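Local coordinates for protein NAD-dependent aldehyde dehydrogenase (Sinorhizobium meliloti, PDB 3U4J) that probably oxidises aldehydes with NAD or NADP as electron acceptor, as members of the aldehyde dehydrogenase family do, at residues I40-P45 against A345-A350; K20-M25 against V52-E57. All blocks are in the same frame, centred on the assembly; numbering follows the deposited sequence.

How the contacts relate
The two contacts lie 14 Å apart, centre to centre, on the same side of the chain's centre, and share the two-stranded antiparallel hairpin of strands 39-43 and 51-56. Along the chain the segments alternate: 20-25, 40-45, 52-57 and, some 300 residues on, 345-350. Contact 2 lays the N-terminal loop 20-25 along strand 51-56. Contact 1 reaches from strand 39-43 and the turn after it to the loop just before helix 349-364. Between the two, Arg42 N and Ile40 N probably donate to Gly53 O and Trp55 O. The hairpin thus ties the N-terminal arm to that loop; nearby, Leu17 of the arm and Glu50, just before strand 51-56, bind a calcium ion.

Contact 1. Residues I40-P45 against A345-A350; sequences IDRVSP and AMISEA
Arg42 reaches from its strand to the carbonyl oxygen of Ile347, crossing the isoleucine side chain at about a right angle. Its CB lies against CH2 of the Trp55 indole in the partner strand, and CG stays near the same ring. CG is anti to the backbone N (chi1 174°), and the bend at chi2 (55°) carries CD away from the indole. NE then donates to the backbone oxygen of Glu112, which fixes one edge of the guanidinium. At the tip, Arg42 NH2 meets Ile347 O at 2.8 Å in a fairly straight bond (158°), with the acceptor close to the guanidinium plane and the donor on a carbonyl lone pair. Arg42 NH1 shares Ile347 O in a weak bond of 3.2 Å. Arg42 NH2 also lies 3.2 Å from Ile347 CD1, so the isoleucine's methyl end lies beside the bond. Arginine suits this place because its stem can pack on an aromatic ring while its planar end serves two backbone oxygens. An alanine here would probably leave the carbonyls of Ile347 and Glu112 without these donors and open a gap beside Ile347 CD1. The contact joins the strand 39-43 arm of the antiparallel hairpin to the loop leading into helix 349-364, where Ser348 is the N-cap, its OG accepting from His351 N. Pro45, in the turn beyond the strand, packs against the same loop through its compact ring. Pro45 CB lies 3.2 Å from Met346 O and also near Ile347 O. The small Ala345 suits close approach to the proline, and Ala345 CB lies 4.1 Å from Pro45 CB. Met346, a selenomethionine, sends its end away towards helix 349-364, packing on Ala352 and Val355.

Contact 2. Residues K20-M25 against V52-E57; sequences KSRYQM and VGTWPE
Thr54 joins the loop 20-25 to strand 51-56 through both its backbone N and O, making a single parallel beta bridge opposite Arg22. The loop thereby lies along one edge of the strand, whose other edge pairs with 39-43 in the hairpin; Val52 and Gly53 there form a classic beta bulge opposite Arg42. Two backbone hydrogen bonds make the bridge: Thr54 N to Ser21 O, 2.9 Å, and Tyr23 N to Thr54 O, 2.8 Å and nearly straight at 171°. A CA-H...O contact adds to them, Gly53 CA lying 3.3 Å from Ser21 O. Glycine suits this position because a beta-carbon would run into Trp55 CZ3.

Water-mediated bonds converge on Val52 O. One water donates to Val52 O at 2.6 Å and accepts from Ser21 OG; a second also donates to Val52 O and accepts from Tyr23 OH at 2.8 Å. Hydroxyl side chains suit both places, since each can donate to its water. Another polar link lies outside the pair: Arg22 NH2 forms a salt bridge with Asp33.

Among the aromatic groups, Tyr23 and Trp55 lie side by side and point the same way, with planes at 47° in an oblique pairing. Tyr23 CG sits beside its backbone N (chi1 -59°), which brings the ring edge to Thr54 O, the oxygen that N binds. Tyr23 CD2 comes to the indole edge, 3.6 Å from Trp55 CE3. Trp55 NE1 donates to Glu198 O. Ile205 of helix 202-214 touches both side chains.

Pro56, with no N-H to offer, turns CD to Tyr23 O at 3.4 Å. The apolar pair is Pro56 with the selenomethionine Met25, whose flexible chain slides past the ring in the opposite direction; Pro56 CB meets the terminal methyl, Met25 CE, at 3.7 Å.

Contact 1. Residues I40-P45 against A345-A350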
loop_
_atom_site.group_PDB
_atom_site.type_symbol
_atom_site.label_atom_id
_atom_site.label_comp_id
_atom_site.label_asym_id
_atom_site.label_seq_id
_atom_site.Cartn_x
_atom_site.Cartn_y
_atom_site.Cartn_z
ATOM N N ILE A 40 27.755 22.003 30.984
ATOM C CA ILE A 40 27.641 20.746 31.734
ATOM C C ILE A 40 28.804 19.904 31.282
ATOM O O ILE A 40 29.091 19.858 30.096
ATOM C CB ILE A 40 26.320 19.984 31.363
ATOM C CG1 ILE A 40 25.107 20.731 31.912
ATOM C CG2 ILE A 40 26.319 18.514 31.910
ATOM C CD1 ILE A 40 23.810 20.396 31.180
ATOM N N ASP A 41 29.492 19.268 32.211
ATOM C CA ASP A 41 30.585 18.371 31.855
ATOM C C ASP A 41 30.087 16.922 31.892
ATOM O O ASP A 41 29.196 16.581 32.679
ATOM C CB ASP A 41 31.726 18.483 32.879
ATOM C CG ASP A 41 32.490 19.817 32.813
ATOM O OD1 ASP A 41 32.417 20.573 31.825
ATOM O OD2 ASP A 41 33.226 20.097 33.782
ATOM N N ARG A 42 30.702 16.081 31.069
ATOM C CA ARG A 42 30.511 14.635 31.126
ATOM C C ARG A 42 31.833 13.958 31.495
ATOM O O ARG A 42 32.822 14.083 30.779
ATOM C CB ARG A 42 30.024 14.072 29.761
ATOM C CG ARG A 42 29.940 12.558 29.721
ATOM C CD ARG A 42 29.067 12.025 30.850
ATOM N NE ARG A 42 28.650 10.639 30.611
ATOM C CZ ARG A 42 28.142 9.829 31.541
ATOM N NH1 ARG A 42 28.007 10.254 32.797
ATOM N NH2 ARG A 42 27.792 8.579 31.217
ATOM N N VAL A 43 31.831 13.222 32.595
ATOM C CA VAL A 43 32.963 12.412 32.998
ATOM C C VAL A 43 32.734 11.039 32.399
ATOM O O VAL A 43 31.612 10.525 32.442
ATOM C CB VAL A 43 33.081 12.328 34.563
ATOM C CG1 VAL A 43 34.070 11.248 35.011
ATOM C CG2 VAL A 43 33.529 13.701 35.155
ATOM N N SER A 44 33.779 10.442 31.828
ATOM C CA SER A 44 33.649 9.112 31.238
ATOM C C SER A 44 33.231 8.125 32.309
ATOM O O SER A 44 33.853 8.074 33.380
ATOM C CB SER A 44 34.946 8.650 30.618
ATOM O OG SER A 44 34.944 7.223 30.451
ATOM N N PRO A 45 32.170 7.344 32.047
ATOM C CA PRO A 45 31.760 6.428 33.121
ATOM C C PRO A 45 32.699 5.230 33.205
ATOM O O PRO A 45 32.750 4.566 34.235
ATOM C CB PRO A 45 30.347 6.000 32.695
ATOM C CG PRO A 45 30.337 6.142 31.213
ATOM C CD PRO A 45 31.264 7.286 30.885
ATOM N N ALA A 345 30.301 0.094 30.628
ATOM C CA ALA A 345 30.123 0.704 31.943
ATOM C C ALA A 345 28.664 1.033 32.204
ATOM O O ALA A 345 27.876 1.155 31.254
ATOM C CB ALA A 345 31.004 1.994 32.046
HETATM N N MSE A 346 28.309 1.178 33.482
HETATM C CA MSE A 346 27.040 1.785 33.881
HETATM C C MSE A 346 27.122 3.288 33.573
HETATM O O MSE A 346 28.189 3.897 33.735
HETATM C CB MSE A 346 26.789 1.625 35.398
HETATM C CG MSE A 346 26.575 0.208 35.927
HETATM SE SE MSE A 346 24.886 -0.611 35.269
HETATM C CE MSE A 346 25.640 -1.332 33.647
ATOM N N ILE A 347 26.002 3.889 33.175
ATOM C CA ILE A 347 26.004 5.292 32.734
ATOM C C ILE A 347 26.397 6.300 33.852
ATOM O O ILE A 347 27.044 7.328 33.576
ATOM C CB ILE A 347 24.647 5.688 32.116
ATOM C CG1 ILE A 347 24.786 6.961 31.266
ATOM C CG2 ILE A 347 23.556 5.847 33.201
ATOM C CD1 ILE A 347 25.511 6.758 29.945
ATOM N N SER A 348 26.011 6.003 35.100
ATOM C CA SER A 348 26.261 6.942 36.187
ATOM C C SER A 348 26.323 6.214 37.527
ATOM O O SER A 348 25.937 5.044 37.628
ATOM C CB SER A 348 25.207 8.050 36.239
ATOM O OG SER A 348 23.972 7.540 36.723
ATOM N N GLU A 349 26.844 6.896 38.543
ATOM C CA GLU A 349 26.874 6.299 39.884
ATOM C C GLU A 349 25.432 6.125 40.390
ATOM O O GLU A 349 25.110 5.096 40.978
ATOM C CB GLU A 349 27.737 7.153 40.849
ATOM C CG GLU A 349 27.656 6.735 42.334
ATOM C CD GLU A 349 28.434 5.456 42.667
ATOM O OE1 GLU A 349 29.573 5.291 42.182
ATOM O OE2 GLU A 349 27.907 4.613 43.444
ATOM N N ALA A 350 24.566 7.107 40.136
ATOM C CA ALA A 350 23.149 6.996 40.547
ATOM C C ALA A 350 22.496 5.780 39.876
ATOM O O ALA A 350 21.774 5.005 40.530
ATOM C CB ALA A 350 22.351 8.291 40.243
#

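Contact 2. Residues K20-M25 against V52-E57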
loop_
_atom_site.group_PDB
_atom_site.type_symbol
_atom_site.label_atom_id
_atom_site.label_comp_id
_atom_site.label_asym_id
_atom_site.label_seq_id
_atom_site.Cartn_x
_atom_site.Cartn_y
_atom_site.Cartn_z
ATOM N N LYS A 20 40.130 16.458 25.002
ATOM C CA LYS A 20 39.083 17.269 25.618
ATOM C C LYS A 20 38.177 17.740 24.512
ATOM O O LYS A 20 38.658 18.118 23.450
ATOM C CB LYS A 20 39.665 18.468 26.382
ATOM C CG LYS A 20 40.542 18.101 27.590
ATOM C CD LYS A 20 39.728 17.485 28.734
ATOM C CE LYS A 20 40.414 17.677 30.107
ATOM N NZ LYS A 20 40.256 19.043 30.722
ATOM N N SER A 21 36.868 17.711 24.741
ATOM C CA SER A 21 35.913 18.098 23.721
ATOM C C SER A 21 34.891 19.108 24.233
ATOM O O SER A 21 34.137 18.825 25.164
ATOM C CB SER A 21 35.209 16.858 23.164
ATOM O OG SER A 21 36.095 16.089 22.404
ATOM N N ARG A 22 34.863 20.286 23.624
ATOM C CA ARG A 22 33.898 21.330 24.003
ATOM C C ARG A 22 32.961 21.496 22.823
ATOM O O ARG A 22 33.415 21.739 21.703
ATOM C CB ARG A 22 34.586 22.667 24.346
ATOM C CG ARG A 22 33.604 23.852 24.703
ATOM C CD ARG A 22 33.840 25.078 23.779
ATOM N NE ARG A 22 32.950 26.228 24.025
ATOM C CZ ARG A 22 32.825 27.279 23.206
ATOM N NH1 ARG A 22 33.510 27.344 22.063
ATOM N NH2 ARG A 22 32.007 28.271 23.521
ATOM N N TYR A 23 31.663 21.323 23.062
ATOM C CA TYR A 23 30.677 21.375 21.986
ATOM C C TYR A 23 29.746 22.550 22.156
ATOM O O TYR A 23 29.544 23.027 23.271
ATOM C CB TYR A 23 29.793 20.127 21.982
ATOM C CG TYR A 23 30.515 18.810 21.815
ATOM C CD1 TYR A 23 30.636 18.208 20.558
ATOM C CD2 TYR A 23 31.024 18.147 22.928
ATOM C CE1 TYR A 23 31.303 16.973 20.409
ATOM C CE2 TYR A 23 31.675 16.920 22.801
ATOM C CZ TYR A 23 31.811 16.350 21.529
ATOM O OH TYR A 23 32.455 15.161 21.428
ATOM N N GLN A 24 29.156 22.987 21.046
ATOM C CA GLN A 24 28.161 24.045 21.068
ATOM C C GLN A 24 26.806 23.564 20.544
ATOM O O GLN A 24 26.731 22.621 19.724
ATOM C CB GLN A 24 28.650 25.227 20.236
ATOM C CG GLN A 24 29.802 26.035 20.894
ATOM C CD GLN A 24 30.184 27.214 20.033
ATOM O OE1 GLN A 24 30.675 27.047 18.905
ATOM N NE2 GLN A 24 29.919 28.417 20.531
HETATM N N MSE A 25 25.741 24.221 21.004
HETATM C CA MSE A 25 24.414 24.000 20.440
HETATM C C MSE A 25 24.410 24.422 18.987
HETATM O O MSE A 25 25.325 25.120 18.535
HETATM C CB MSE A 25 23.350 24.744 21.243
HETATM C CG MSE A 25 23.233 24.212 22.671
HETATM SE SE MSE A 25 21.697 25.062 23.567
HETATM C CE MSE A 25 22.471 26.748 24.111
ATOM N N VAL A 52 35.282 14.096 29.377
ATOM C CA VAL A 52 35.308 13.748 27.943
ATOM C C VAL A 52 34.419 14.601 27.070
ATOM O O VAL A 52 34.520 14.535 25.841
ATOM C CB VAL A 52 34.972 12.232 27.705
ATOM C CG1 VAL A 52 36.060 11.369 28.285
ATOM C CG2 VAL A 52 33.599 11.867 28.306
ATOM N N GLY A 53 33.533 15.382 27.676
ATOM C CA GLY A 53 32.755 16.331 26.911
ATOM C C GLY A 53 32.184 17.447 27.762
ATOM O O GLY A 53 31.948 17.267 28.957
ATOM N N THR A 54 31.963 18.595 27.141
ATOM C CA THR A 54 31.162 19.655 27.752
ATOM C C THR A 54 30.332 20.381 26.724
ATOM O O THR A 54 30.759 20.586 25.587
ATOM C CB THR A 54 31.963 20.652 28.719
ATOM O OG1 THR A 54 31.784 22.035 28.350
ATOM C CG2 THR A 54 33.403 20.277 28.954
ATOM N N TRP A 55 29.109 20.711 27.122
ATOM C CA TRP A 55 28.158 21.348 26.237
ATOM C C TRP A 55 27.328 22.329 27.041
ATOM O O TRP A 55 27.313 22.245 28.278
ATOM C CB TRP A 55 27.231 20.296 25.563
ATOM C CG TRP A 55 26.975 19.112 26.420
ATOM C CD1 TRP A 55 26.098 19.028 27.454
ATOM C CD2 TRP A 55 27.636 17.853 26.350
ATOM N NE1 TRP A 55 26.163 17.804 28.036
ATOM C CE2 TRP A 55 27.095 17.049 27.369
ATOM C CE3 TRP A 55 28.634 17.325 25.522
ATOM C CZ2 TRP A 55 27.507 15.742 27.589
ATOM C CZ3 TRP A 55 29.040 16.006 25.726
ATOM C CH2 TRP A 55 28.477 15.233 26.752
ATOM N N PRO A 56 26.583 23.213 26.356
ATOM C CA PRO A 56 25.856 24.231 27.086
ATOM C C PRO A 56 24.769 23.660 27.976
ATOM O O PRO A 56 24.237 22.546 27.723
ATOM C CB PRO A 56 25.226 25.085 25.979
ATOM C CG PRO A 56 26.158 24.939 24.828
ATOM C CD PRO A 56 26.545 23.464 24.903
ATOM N N GLU A 57 24.464 24.420 29.024
ATOM C CA GLU A 57 23.312 24.142 29.842
ATOM C C GLU A 57 22.261 25.120 29.366
ATOM O O GLU A 57 22.303 26.294 29.748
ATOM C CB GLU A 57 23.642 24.373 31.323
ATOM C CG GLU A 57 22.423 24.231 32.232
ATOM C CD GLU A 57 22.700 24.595 33.711
ATOM O OE1 GLU A 57 23.855 24.937 34.090
ATOM O OE2 GLU A 57 21.721 24.545 34.484
HETATM O O HOH W 1 36.778 13.986 24.587
HETATM O O HOH W 2 32.887 13.761 23.763
#